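Local coordinates for Blr6230 protein (PDB 5NJW) that probably hydrolyses beta-lactam antibiotics, as a two-zinc enzyme of the metallo-beta-lactamase superfamily with the character of subclass B3, at residues A[101-106]-A[175-180]; A[195-200]-A[237-242]; A[50-55]-A[70-75]; A[179-184]-A[199-204]. All coordinates share one frame; numbering follows the deposited sequence. Where two conformers were deposited one is given.

Contact 3 comes first along the chain and closes a short loop around the hairpin of strands 58-62 and 65-69, part of the seven-stranded sheet. Contact 1 then closes a much longer loop, joining the turn that follows strand 94-98 of that sheet to the turn before strand 182-190 of the five-stranded one. None of the four loops encloses another. Instead, contact 4 opens on the segment where contact 1 ends, sharing Pro179 and Gly180, and contact 2 opens at residues 195-200, where contact 4 is closing. These last two tie strand 193-199 to its neighbours 182-190 and 237-239. Contacts 1 and 2 share a zinc ion.

Contact 1: residues A[101-106]-A[175-180]; sequences HAHLDH and PGHSPG. With ZN (zinc ion), chain C; ZN (zinc ion), chain E; BO3 (boric acid), chain F; OH (hydroxide ion), chain K.
His101, His103 and His177 crowd together without one hydrogen bond among them: His101 NE2 and His177 NE2 are 3.1 Å apart because both, like His103 ND1, bind the same zinc ion. Residues 101-106 form the HxHxDH motif of the metallo-beta-lactamase fold, and His177 completes the tri-histidine site from the loop between strands 167-173 and 182-190. Hydroxide is the fourth ligand, its O 1.9 Å from this zinc. The rings are sharply turned against each other. His177 brings its edge to a face of His101, planes at 77°, with His177 CD2 over the rim; His103 and His177 meet only obliquely. The first torsion of His101 (chi1 74°) wedges CG between the backbone N and carbonyl carbon and aims the ring at 175-180. Second-shell carbonyls help fix the ring rotations: His101 ND1 is hydrogen-bonded to Cys201 O, His177 ND1 to Thr204 O.

Asp105 OD2 and His106 NE2 hold the second zinc with His242, and the hydroxide bridges the two metals. Boric acid O1 joins the second zinc at 2.0 Å. In one of two conformers, Ser178 OG lies beside His101 CB and is hydrogen-bonded to Asp127 OD2. His103, metal-bound through ND1, gives its other nitrogen to a water in the ring plane: NE2 donates at 2.8 Å, and the water donates to His177 O at 2.7 Å.

Contact 2: residues A[195-200]-A[237-242]; sequences REVLFF and VLLGPH. With ZN (zinc ion), chain E; BO3 (boric acid), chain F.
With CG1 of Val197 anti to the backbone N (chi1 179°) and CG of Leu239 anti to the carbonyl carbon (chi1 -59°), two branches converge: Val197 CG1 and Leu239 CD1 meet at 3.6 Å. Leu239 CD1 is shared, for it also lies 3.6 Å from Phe199 CE2, approaching that ring obliquely while the two side chains run alongside each other. Val197 CG1 in turn sits above the rim of one face of the Phe199 ring. Val197 lies beside Val237, with Val197 CG2 3.9 Å from Val237 CB. Tyr58 closes on this apolar layer, its ring edge-to-face with Phe199. On the other face of the sheet Leu198 and Leu238 pack against Leu269 of helix 268-290, and Leu238 CD1 reaches Phe200 CB at 3.8 Å.

Four backbone bonds run between the strands. Leu239 N gives to Leu198 O at 2.9 Å, and the pairs Val237 N to Glu196 O and Leu198 N to Val237 O precede it. The last differs in direction: Phe200 N comes to Leu239 O at 3.0 Å from 48° above the carbonyl plane, not on a lone pair, as the strands end. Beyond it Gly240 CA makes a CA-H...O contact with Phe200 O, Pro241 CD lies 3.1 Å from the same oxygen, and the chain turns to place His242 NE2 2.1 Å from the zinc ion also held by Asp105 and His106. This is a beta-alpha-beta crossover, strands 193-199 and 237-239 being parallel neighbours linked through helix 219-232, with a metal ligand delivered just past the end of the edge strand.

Contact 3: residues A[50-55]-A[70-75]; sequences VGTDGI and DTAMPQ
Ile55 and Met73 cross at about a right angle, so that a terminal methyl of one meets the shaft of the other: Ile55 CD1 lies 3.9 Å from Met73 CG. With CG1 of Ile55 anti to the carbonyl carbon (chi1 -64°), its other branch, CG2, falls anti to the backbone N and reaches Ala72 CB at 4.0 Å and Thr71 O at 3.8 Å. Ala72 CB therefore touches both arms of the isoleucine, its distance to Ile55 CD1 being 4.1 Å. Met73 bends at chi2 and chi3, which carries the thioether away from residues 50-55 toward Asp105 in the helix of the zinc-binding motif.

The two segments are loops at the edge of the active site in the metallo-beta-lactamase fold, one following strand 47-49 and the other strand 65-69 of the same sheet. No hydrogen bond joins them; the polar order lies within 50-55 and with residues outside. Thr52 forms an ST turn, its OG1 accepting from Gly54 N at 3.1 Å and from Ile55 N at 2.9 Å while also hydrogen-bonding to Trp34 O. Thr52 N returns to Ile55 O at 2.8 Å, tightening the loop that presents the isoleucine. Gly54 O accepts from His242 ND1 in the second shell of the zinc site. The CB of Thr71 points away from residues 50-55, and its OG1 is hydrogen-bonded to Gly109 N and His106 O.

Contact 4: residues A[179-184]-A[199-204]; sequences PGCTSW and FFCSGT. With BO3 (boric acid), chain F; EDO (1,2-ethanediol), chain H.
The tight part of this contact is a disulfide joining Cys181 and Cys201, SG to SG 2.1 Å, and the strand pair beside it. The sulfurs meet at chi3 111°, with Cys201 SG between its backbone N and carbonyl carbon (chi1 74°), which aims it at Cys181. Beside the bridge Thr182 O presses on Cys201 CB at 3.3 Å. Ser183 OG accepts from Cys201 N at 3.0 Å, a bent bond of 139°, and has Thr174 OG1 as a second partner.

Next comes an antiparallel hydrogen-bonded pair: Phe199 N gives to Trp184 O at 2.8 Å and Trp184 N returns to Phe199 O. Trp184 O also lies in the plane of the Phe199 ring, at its edge, 3.4 Å from CD1.

Away from this tight part, Pro179 O accepts a hydrogen bond from O1 of an ethanediol, probably from the crystallisation liquor, while Ser202 and Thr204 turn to the bound boric acid; Ser202 OG donates to its O3 at 2.7 Å. The covalent bridge locks the residue just before strand 182-190 to the loop that lines the active site, and its oxidised state is consistent with a protein exported by a signal sequence.

Contact 1: residues A[101-106]-A[175-180]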
loop_
_atom_site.group_PDB
_atom_site.type_symbol
_atom_site.label_atom_id
_atom_site.label_comp_id
_atom_site.label_asym_id
_atom_site.label_seq_id
_atom_site.Cartn_x
_atom_site.Cartn_y
_atom_site.Cartn_z
ATOM N N HIS A 101 0.350 4.313 -2.068
ATOM C CA HIS A 101 0.239 4.913 -3.394
ATOM C C HIS A 101 -1.212 5.260 -3.707
ATOM O O HIS A 101 -2.170 4.692 -3.165
ATOM C CB HIS A 101 0.823 3.996 -4.480
ATOM C CG HIS A 101 -0.029 2.806 -4.819
ATOM N ND1 HIS A 101 0.116 1.559 -4.251
ATOM C CD2 HIS A 101 -1.012 2.669 -5.734
ATOM C CE1 HIS A 101 -0.744 0.716 -4.793
ATOM N NE2 HIS A 101 -1.464 1.375 -5.671
ATOM N N ALA A 102 -1.368 6.231 -4.608
ATOM C CA ALA A 102 -2.619 6.926 -4.790
ATOM C C ALA A 102 -3.473 6.337 -5.901
ATOM O O ALA A 102 -3.715 6.992 -6.920
ATOM C CB ALA A 102 -2.307 8.405 -5.049
ATOM N N HIS A 103 -3.936 5.105 -5.716
ATOM C CA HIS A 103 -5.005 4.492 -6.534
ATOM C C HIS A 103 -6.238 4.233 -5.699
ATOM O O HIS A 103 -6.112 4.011 -4.468
ATOM C CB HIS A 103 -4.538 3.168 -7.137
ATOM C CG HIS A 103 -3.468 3.311 -8.166
ATOM N ND1 HIS A 103 -2.636 2.263 -8.492
ATOM C CD2 HIS A 103 -3.146 4.329 -8.987
ATOM C CE1 HIS A 103 -1.830 2.638 -9.471
ATOM N NE2 HIS A 103 -2.099 3.895 -9.766
ATOM N N LEU A 104 -7.413 4.227 -6.337
ATOM C CA LEU A 104 -8.685 4.176 -5.632
ATOM C C LEU A 104 -8.862 2.989 -4.689
ATOM O O LEU A 104 -9.622 3.102 -3.747
ATOM C CB LEU A 104 -9.879 4.221 -6.589
ATOM C CG LEU A 104 -10.297 2.948 -7.293
ATOM C CD1 LEU A 104 -11.715 3.142 -7.863
ATOM C CD2 LEU A 104 -9.273 2.576 -8.363
ATOM N N ASP A 105 -8.227 1.859 -4.978
ATOM C CA ASP A 105 -8.349 0.710 -4.107
ATOM C C ASP A 105 -7.588 0.876 -2.775
ATOM O O ASP A 105 -7.734 0.040 -1.885
ATOM C CB ASP A 105 -7.967 -0.590 -4.828
ATOM C CG ASP A 105 -6.585 -0.584 -5.485
ATOM O OD1 ASP A 105 -6.157 0.428 -6.085
ATOM O OD2 ASP A 105 -5.920 -1.666 -5.415
ATOM N N HIS A 106 -6.777 1.934 -2.641
ATOM C CA HIS A 106 -6.057 2.254 -1.403
ATOM C C HIS A 106 -6.462 3.594 -0.825
ATOM O O HIS A 106 -6.210 3.849 0.352
ATOM C CB HIS A 106 -4.574 2.185 -1.630
ATOM C CG HIS A 106 -4.186 0.922 -2.283
ATOM N ND1 HIS A 106 -4.280 -0.298 -1.659
ATOM C CD2 HIS A 106 -3.804 0.658 -3.550
ATOM C CE1 HIS A 106 -4.000 -1.255 -2.523
ATOM N NE2 HIS A 106 -3.676 -0.698 -3.677
ATOM N N PRO A 175 9.036 4.578 -6.616
ATOM C CA PRO A 175 8.099 4.848 -7.704
ATOM C C PRO A 175 8.054 3.768 -8.776
ATOM O O PRO A 175 8.902 2.890 -8.858
ATOM C CB PRO A 175 8.621 6.173 -8.277
ATOM C CG PRO A 175 10.091 6.087 -8.043
ATOM C CD PRO A 175 10.176 5.526 -6.650
ATOM N N GLY A 176 7.005 3.840 -9.589
ATOM C CA GLY A 176 6.784 2.915 -10.698
ATOM C C GLY A 176 5.304 2.620 -10.804
ATOM O O GLY A 176 4.617 3.091 -11.711
ATOM N N HIS A 177 4.792 1.880 -9.828
ATOM C CA HIS A 177 3.369 1.569 -9.813
ATOM C C HIS A 177 2.548 2.867 -9.754
ATOM O O HIS A 177 1.463 2.946 -10.334
ATOM C CB HIS A 177 3.088 0.609 -8.673
ATOM C CG HIS A 177 1.668 0.179 -8.604
ATOM N ND1 HIS A 177 1.137 -0.830 -9.373
ATOM C CD2 HIS A 177 0.643 0.673 -7.888
ATOM C CE1 HIS A 177 -0.143 -0.979 -9.083
ATOM N NE2 HIS A 177 -0.482 -0.047 -8.214
ATOM N N SER A 178 3.070 3.882 -9.070
ATOM C CA SER A 178 2.559 5.252 -9.159
ATOM C C SER A 178 3.771 6.167 -9.055
ATOM O O SER A 178 4.833 5.736 -8.576
ATOM C CB SER A 178 1.553 5.596 -8.045
ATOM O OG SER A 178 2.237 5.803 -6.798
ATOM N N PRO A 179 3.638 7.431 -9.497
ATOM C CA PRO A 179 4.848 8.263 -9.481
ATOM C C PRO A 179 5.344 8.593 -8.082
ATOM O O PRO A 179 6.545 8.816 -7.894
ATOM C CB PRO A 179 4.429 9.537 -10.262
ATOM C CG PRO A 179 2.948 9.545 -10.265
ATOM C CD PRO A 179 2.498 8.113 -10.150
ATOM N N GLY A 180 4.433 8.625 -7.112
ATOM C CA GLY A 180 4.789 8.957 -5.732
ATOM C C GLY A 180 4.746 7.784 -4.769
ATOM O O GLY A 180 4.651 7.994 -3.565
HETATM ZN ZN ZN C . -2.280 0.519 -7.360
HETATM ZN ZN ZN E . -3.821 -1.807 -5.428
HETATM B B BO3 F . -1.664 -3.143 -7.017
HETATM O O1 BO3 F . -1.846 -2.098 -5.908
HETATM O O2 BO3 F . -2.875 -3.606 -7.840
HETATM O O3 BO3 F . -0.293 -3.799 -7.236
HETATM O O OH K . -3.753 -0.558 -7.024
HETATM O O HOH W 1 -0.208 4.638 -11.665
#

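Contact 2: residues A[195-200]-A[237-242]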
loop_
_atom_site.group_PDB
_atom_site.type_symbol
_atom_site.label_atom_id
_atom_site.label_comp_id
_atom_site.label_asym_id
_atom_site.label_seq_id
_atom_site.Cartn_x
_atom_site.Cartn_y
_atom_site.Cartn_z
ATOM N N ARG A 195 12.895 -5.983 14.891
ATOM C CA ARG A 195 12.685 -6.442 13.516
ATOM C C ARG A 195 12.234 -5.247 12.679
ATOM O O ARG A 195 11.460 -4.385 13.136
ATOM C CB ARG A 195 11.632 -7.537 13.456
ATOM C CG ARG A 195 12.071 -8.820 14.173
ATOM C CD ARG A 195 13.164 -9.512 13.393
ATOM N NE ARG A 195 13.506 -10.827 13.951
ATOM C CZ ARG A 195 14.218 -11.748 13.308
ATOM N NH1 ARG A 195 14.716 -11.505 12.098
ATOM N NH2 ARG A 195 14.467 -12.916 13.911
ATOM N N GLU A 196 12.765 -5.173 11.463
ATOM C CA GLU A 196 12.459 -4.076 10.540
ATOM C C GLU A 196 11.337 -4.488 9.579
ATOM O O GLU A 196 11.381 -5.539 8.924
ATOM C CB GLU A 196 13.717 -3.652 9.782
ATOM C CG GLU A 196 14.956 -3.407 10.682
ATOM C CD GLU A 196 14.701 -2.635 11.981
ATOM O OE1 GLU A 196 13.967 -1.645 11.920
ATOM O OE2 GLU A 196 15.263 -2.994 13.066
ATOM N N VAL A 197 10.301 -3.659 9.564
ATOM C CA VAL A 197 9.084 -3.887 8.734
ATOM C C VAL A 197 9.100 -2.931 7.559
ATOM O O VAL A 197 9.410 -1.755 7.734
ATOM C CB VAL A 197 7.810 -3.658 9.554
ATOM C CG1 VAL A 197 6.542 -3.862 8.721
ATOM C CG2 VAL A 197 7.802 -4.519 10.809
ATOM N N LEU A 198 8.748 -3.431 6.380
ATOM C CA LEU A 198 8.485 -2.522 5.233
ATOM C C LEU A 198 7.050 -2.708 4.760
ATOM O O LEU A 198 6.671 -3.799 4.339
ATOM C CB LEU A 198 9.442 -2.770 4.064
ATOM C CG LEU A 198 9.362 -1.691 2.985
ATOM C CD1 LEU A 198 10.023 -0.423 3.459
ATOM C CD2 LEU A 198 10.034 -2.177 1.724
ATOM N N PHE A 199 6.294 -1.614 4.782
ATOM C CA PHE A 199 5.020 -1.547 4.054
ATOM C C PHE A 199 5.393 -1.178 2.612
ATOM O O PHE A 199 5.565 0.003 2.276
ATOM C CB PHE A 199 4.113 -0.487 4.664
ATOM C CG PHE A 199 3.731 -0.737 6.106
ATOM C CD1 PHE A 199 4.497 -0.251 7.162
ATOM C CD2 PHE A 199 2.548 -1.412 6.408
ATOM C CE1 PHE A 199 4.116 -0.463 8.476
ATOM C CE2 PHE A 199 2.173 -1.625 7.720
ATOM C CZ PHE A 199 2.937 -1.125 8.751
ATOM N N PHE A 200 5.623 -2.191 1.802
ATOM C CA PHE A 200 6.053 -2.009 0.411
ATOM C C PHE A 200 4.862 -1.426 -0.366
ATOM O O PHE A 200 3.711 -1.787 -0.107
ATOM C CB PHE A 200 6.498 -3.359 -0.172
ATOM C CG PHE A 200 6.946 -3.283 -1.589
ATOM C CD1 PHE A 200 8.012 -2.459 -1.960
ATOM C CD2 PHE A 200 6.288 -4.024 -2.579
ATOM C CE1 PHE A 200 8.399 -2.404 -3.293
ATOM C CE2 PHE A 200 6.662 -3.943 -3.894
ATOM C CZ PHE A 200 7.716 -3.145 -4.255
ATOM N N VAL A 237 10.260 -8.138 7.824
ATOM C CA VAL A 237 8.818 -8.405 7.660
ATOM C C VAL A 237 8.340 -7.603 6.450
ATOM O O VAL A 237 8.300 -6.377 6.501
ATOM C CB VAL A 237 8.039 -7.953 8.907
ATOM C CG1 VAL A 237 6.534 -8.089 8.733
ATOM C CG2 VAL A 237 8.492 -8.703 10.153
ATOM N N LEU A 238 7.972 -8.313 5.392
ATOM C CA LEU A 238 7.409 -7.675 4.191
ATOM C C LEU A 238 5.899 -7.586 4.345
ATOM O O LEU A 238 5.230 -8.600 4.543
ATOM C CB LEU A 238 7.720 -8.523 2.955
ATOM C CG LEU A 238 7.108 -7.965 1.666
ATOM C CD1 LEU A 238 7.655 -6.590 1.351
ATOM C CD2 LEU A 238 7.404 -8.932 0.512
ATOM N N LEU A 239 5.377 -6.355 4.237
ATOM C CA LEU A 239 3.955 -6.103 4.126
ATOM C C LEU A 239 3.700 -5.375 2.815
ATOM O O LEU A 239 4.620 -4.950 2.130
ATOM C CB LEU A 239 3.464 -5.290 5.320
ATOM C CG LEU A 239 3.710 -5.951 6.680
ATOM C CD1 LEU A 239 3.245 -5.043 7.804
ATOM C CD2 LEU A 239 3.032 -7.301 6.767
ATOM N N GLY A 240 2.440 -5.186 2.461
ATOM C CA GLY A 240 2.104 -4.517 1.214
ATOM C C GLY A 240 0.642 -4.199 1.155
ATOM O O GLY A 240 -0.123 -4.540 2.062
ATOM N N PRO A 241 0.206 -3.527 0.070
ATOM C CA PRO A 241 -1.164 -3.005 0.022
ATOM C C PRO A 241 -2.205 -4.012 -0.430
ATOM O O PRO A 241 -3.390 -3.680 -0.425
ATOM C CB PRO A 241 -1.075 -1.844 -0.967
ATOM C CG PRO A 241 0.192 -1.938 -1.620
ATOM C CD PRO A 241 1.039 -2.990 -1.011
ATOM N N HIS A 242 -1.766 -5.193 -0.850
ATOM C CA HIS A 242 -2.635 -6.324 -1.104
ATOM C C HIS A 242 -2.037 -7.517 -0.370
ATOM O O HIS A 242 -0.812 -7.668 -0.355
ATOM C CB HIS A 242 -2.734 -6.601 -2.618
ATOM C CG HIS A 242 -3.406 -5.519 -3.394
ATOM N ND1 HIS A 242 -4.768 -5.367 -3.446
ATOM C CD2 HIS A 242 -2.890 -4.496 -4.109
ATOM C CE1 HIS A 242 -5.074 -4.301 -4.162
ATOM N NE2 HIS A 242 -3.951 -3.758 -4.576
HETATM ZN ZN ZN E . -3.821 -1.807 -5.428
HETATM B B BO3 F . -1.664 -3.143 -7.017
HETATM O O1 BO3 F . -1.846 -2.098 -5.908
HETATM O O2 BO3 F . -2.875 -3.606 -7.840
HETATM O O3 BO3 F . -0.293 -3.799 -7.236
#

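Contact 3: residues A[50-55]-A[70-75]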
loop_
_atom_site.group_PDB
_atom_site.type_symbol
_atom_site.label_atom_id
_atom_site.label_comp_id
_atom_site.label_asym_id
_atom_site.label_seq_id
_atom_site.Cartn_x
_atom_site.Cartn_y
_atom_site.Cartn_z
ATOM N N VAL A 50 -6.389 -4.689 9.316
ATOM C CA VAL A 50 -7.803 -4.340 9.329
ATOM C C VAL A 50 -8.401 -4.258 7.918
ATOM O O VAL A 50 -9.428 -3.610 7.721
ATOM C CB VAL A 50 -8.051 -3.022 10.097
ATOM C CG1 VAL A 50 -7.685 -3.163 11.560
ATOM C CG2 VAL A 50 -7.287 -1.838 9.504
ATOM N N GLY A 51 -7.735 -4.883 6.953
ATOM C CA GLY A 51 -8.178 -4.841 5.561
ATOM C C GLY A 51 -9.226 -5.873 5.224
ATOM O O GLY A 51 -9.899 -6.472 6.090
ATOM N N THR A 52 -9.378 -6.078 3.929
ATOM C CA THR A 52 -10.345 -7.034 3.372
ATOM C C THR A 52 -9.605 -8.293 2.963
ATOM O O THR A 52 -8.402 -8.422 3.171
ATOM C CB THR A 52 -11.089 -6.429 2.167
ATOM O OG1 THR A 52 -10.220 -6.401 1.033
ATOM C CG2 THR A 52 -11.559 -5.039 2.458
ATOM N N ASP A 53 -10.299 -9.254 2.339
ATOM C CA ASP A 53 -9.626 -10.436 1.842
ATOM C C ASP A 53 -8.682 -10.133 0.664
ATOM O O ASP A 53 -7.863 -10.961 0.343
ATOM C CB ASP A 53 -10.647 -11.533 1.440
ATOM C CG ASP A 53 -10.000 -12.888 1.216
ATOM O OD1 ASP A 53 -9.208 -13.366 2.050
ATOM O OD2 ASP A 53 -10.255 -13.492 0.149
ATOM N N GLY A 54 -8.862 -8.963 0.024
ATOM C CA GLY A 54 -8.061 -8.602 -1.142
ATOM C C GLY A 54 -7.289 -7.300 -1.116
ATOM O O GLY A 54 -6.472 -7.075 -2.008
ATOM N N ILE A 55 -7.538 -6.425 -0.140
ATOM C CA ILE A 55 -6.844 -5.131 0.021
ATOM C C ILE A 55 -6.379 -5.054 1.465
ATOM O O ILE A 55 -7.172 -5.205 2.391
ATOM C CB ILE A 55 -7.751 -3.939 -0.325
ATOM C CG1 ILE A 55 -8.155 -3.956 -1.820
ATOM C CG2 ILE A 55 -7.044 -2.640 0.045
ATOM C CD1 ILE A 55 -9.297 -3.012 -2.138
ATOM N N ASP A 70 -3.230 3.345 4.734
ATOM C CA ASP A 70 -4.130 3.150 3.581
ATOM C C ASP A 70 -5.591 2.958 4.000
ATOM O O ASP A 70 -5.950 2.939 5.188
ATOM C CB ASP A 70 -3.634 2.002 2.684
ATOM C CG ASP A 70 -2.378 2.342 1.911
ATOM O OD1 ASP A 70 -2.161 3.508 1.522
ATOM O OD2 ASP A 70 -1.573 1.419 1.655
ATOM N N THR A 71 -6.452 2.908 2.971
ATOM C CA THR A 71 -7.853 2.492 3.087
ATOM C C THR A 71 -8.150 1.488 1.980
ATOM O O THR A 71 -7.227 0.841 1.503
ATOM C CB THR A 71 -8.824 3.705 3.104
ATOM O OG1 THR A 71 -8.659 4.482 1.926
ATOM C CG2 THR A 71 -8.599 4.572 4.355
ATOM N N ALA A 72 -9.420 1.286 1.634
ATOM C CA ALA A 72 -9.749 0.318 0.605
ATOM C C ALA A 72 -10.594 0.995 -0.474
ATOM O O ALA A 72 -10.513 2.199 -0.670
ATOM C CB ALA A 72 -10.408 -0.905 1.235
ATOM N N MET A 73 -11.400 0.220 -1.210
ATOM C CA MET A 73 -12.240 0.819 -2.257
ATOM C C MET A 73 -13.205 1.837 -1.650
ATOM O O MET A 73 -13.552 1.735 -0.462
ATOM C CB MET A 73 -13.052 -0.262 -2.984
ATOM C CG MET A 73 -12.232 -1.195 -3.851
ATOM S SD MET A 73 -11.597 -0.377 -5.331
ATOM C CE MET A 73 -13.101 -0.256 -6.328
ATOM N N PRO A 74 -13.631 2.834 -2.442
ATOM C CA PRO A 74 -14.552 3.849 -1.918
ATOM C C PRO A 74 -15.813 3.285 -1.224
ATOM O O PRO A 74 -16.278 3.841 -0.250
ATOM C CB PRO A 74 -14.899 4.649 -3.190
ATOM C CG PRO A 74 -13.665 4.596 -4.007
ATOM C CD PRO A 74 -13.207 3.164 -3.817
ATOM N N GLN A 75 -16.329 2.167 -1.719
ATOM C CA GLN A 75 -17.560 1.540 -1.166
ATOM C C GLN A 75 -17.294 0.691 0.089
ATOM O O GLN A 75 -18.244 0.168 0.705
ATOM C CB GLN A 75 -18.231 0.665 -2.222
ATOM C CG GLN A 75 -17.305 -0.396 -2.755
ATOM C CD GLN A 75 -16.704 -0.016 -4.124
ATOM O OE1 GLN A 75 -16.038 1.047 -4.315
ATOM N NE2 GLN A 75 -16.938 -0.887 -5.094
#

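Contact 4: residues A[179-184]-A[199-204]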
loop_
_atom_site.group_PDB
_atom_site.type_symbol
_atom_site.label_atom_id
_atom_site.label_comp_id
_atom_site.label_asym_id
_atom_site.label_seq_id
_atom_site.Cartn_x
_atom_site.Cartn_y
_atom_site.Cartn_z
ATOM N N PRO A 179 3.638 7.431 -9.497
ATOM C CA PRO A 179 4.848 8.263 -9.481
ATOM C C PRO A 179 5.344 8.593 -8.082
ATOM O O PRO A 179 6.545 8.816 -7.894
ATOM C CB PRO A 179 4.429 9.537 -10.262
ATOM C CG PRO A 179 2.948 9.545 -10.265
ATOM C CD PRO A 179 2.498 8.113 -10.150
ATOM N N GLY A 180 4.433 8.625 -7.112
ATOM C CA GLY A 180 4.789 8.957 -5.732
ATOM C C GLY A 180 4.746 7.784 -4.769
ATOM O O GLY A 180 4.651 7.994 -3.565
ATOM N N CYS A 181 4.789 6.572 -5.302
ATOM C CA CYS A 181 4.669 5.339 -4.504
ATOM C C CYS A 181 5.743 5.349 -3.419
ATOM O O CYS A 181 6.929 5.506 -3.736
ATOM C CB CYS A 181 4.858 4.160 -5.487
ATOM S SG CYS A 181 4.141 2.548 -5.162
ATOM N N THR A 182 5.311 5.220 -2.167
ATOM C CA THR A 182 6.163 5.358 -1.001
ATOM C C THR A 182 6.063 4.106 -0.150
ATOM O O THR A 182 4.965 3.713 0.255
ATOM C CB THR A 182 5.735 6.565 -0.163
ATOM O OG1 THR A 182 5.790 7.742 -0.974
ATOM C CG2 THR A 182 6.649 6.754 1.032
ATOM N N SER A 183 7.197 3.466 0.083
ATOM C CA SER A 183 7.310 2.313 0.977
ATOM C C SER A 183 7.736 2.804 2.352
ATOM O O SER A 183 8.662 3.591 2.460
ATOM C CB SER A 183 8.269 1.278 0.420
ATOM O OG SER A 183 7.829 0.767 -0.814
ATOM N N TRP A 184 7.085 2.314 3.402
ATOM C CA TRP A 184 7.278 2.861 4.759
ATOM C C TRP A 184 7.963 1.853 5.662
ATOM O O TRP A 184 7.487 0.711 5.768
ATOM C CB TRP A 184 5.927 3.232 5.333
ATOM C CG TRP A 184 5.240 4.359 4.650
ATOM C CD1 TRP A 184 4.245 4.285 3.713
ATOM C CD2 TRP A 184 5.462 5.745 4.896
ATOM N NE1 TRP A 184 3.839 5.553 3.362
ATOM C CE2 TRP A 184 4.564 6.474 4.078
ATOM C CE3 TRP A 184 6.327 6.445 5.745
ATOM C CZ2 TRP A 184 4.506 7.871 4.099
ATOM C CZ3 TRP A 184 6.275 7.822 5.765
ATOM C CH2 TRP A 184 5.380 8.521 4.940
ATOM N N PHE A 199 6.294 -1.614 4.782
ATOM C CA PHE A 199 5.020 -1.547 4.054
ATOM C C PHE A 199 5.393 -1.178 2.612
ATOM O O PHE A 199 5.565 0.003 2.276
ATOM C CB PHE A 199 4.113 -0.487 4.664
ATOM C CG PHE A 199 3.731 -0.737 6.106
ATOM C CD1 PHE A 199 4.497 -0.251 7.162
ATOM C CD2 PHE A 199 2.548 -1.412 6.408
ATOM C CE1 PHE A 199 4.116 -0.463 8.476
ATOM C CE2 PHE A 199 2.173 -1.625 7.720
ATOM C CZ PHE A 199 2.937 -1.125 8.751
ATOM N N PHE A 200 5.623 -2.191 1.802
ATOM C CA PHE A 200 6.053 -2.009 0.411
ATOM C C PHE A 200 4.862 -1.426 -0.366
ATOM O O PHE A 200 3.711 -1.787 -0.107
ATOM C CB PHE A 200 6.498 -3.359 -0.172
ATOM C CG PHE A 200 6.946 -3.283 -1.589
ATOM C CD1 PHE A 200 8.012 -2.459 -1.960
ATOM C CD2 PHE A 200 6.288 -4.024 -2.579
ATOM C CE1 PHE A 200 8.399 -2.404 -3.293
ATOM C CE2 PHE A 200 6.662 -3.943 -3.894
ATOM C CZ PHE A 200 7.716 -3.145 -4.255
ATOM N N CYS A 201 5.110 -0.493 -1.272
ATOM C CA CYS A 201 4.012 0.260 -1.858
ATOM C C CYS A 201 3.280 -0.397 -2.984
ATOM O O CYS A 201 2.207 0.073 -3.308
ATOM C CB CYS A 201 4.494 1.633 -2.299
ATOM S SG CYS A 201 5.486 1.666 -3.777
ATOM N N SER A 202 3.878 -1.414 -3.592
ATOM C CA SER A 202 3.442 -2.128 -4.824
ATOM C C SER A 202 4.447 -1.910 -5.934
ATOM O O SER A 202 4.875 -0.769 -6.173
ATOM C CB SER A 202 2.099 -1.718 -5.447
ATOM O OG SER A 202 1.952 -2.414 -6.684
ATOM N N GLY A 203 4.757 -2.978 -6.650
ATOM C CA GLY A 203 5.605 -2.908 -7.838
ATOM C C GLY A 203 5.033 -3.659 -9.040
ATOM O O GLY A 203 5.775 -3.999 -9.959
ATOM N N THR A 204 3.715 -3.853 -9.084
ATOM C CA THR A 204 3.045 -4.510 -10.201
ATOM C C THR A 204 2.854 -3.512 -11.362
ATOM O O THR A 204 2.756 -2.309 -11.158
ATOM C CB THR A 204 1.674 -5.059 -9.776
ATOM O OG1 THR A 204 0.856 -3.942 -9.425
ATOM C CG2 THR A 204 1.804 -6.045 -8.627
HETATM B B BO3 F . -1.664 -3.143 -7.017
HETATM O O1 BO3 F . -1.846 -2.098 -5.908
HETATM O O2 BO3 F . -2.875 -3.606 -7.840
HETATM O O3 BO3 F . -0.293 -3.799 -7.236
HETATM C C1 EDO H . 10.111 9.520 -6.193
HETATM O O1 EDO H . 8.704 9.709 -6.301
HETATM C C2 EDO H . 10.834 10.571 -7.018
HETATM O O2 EDO H . 11.379 10.047 -8.230
#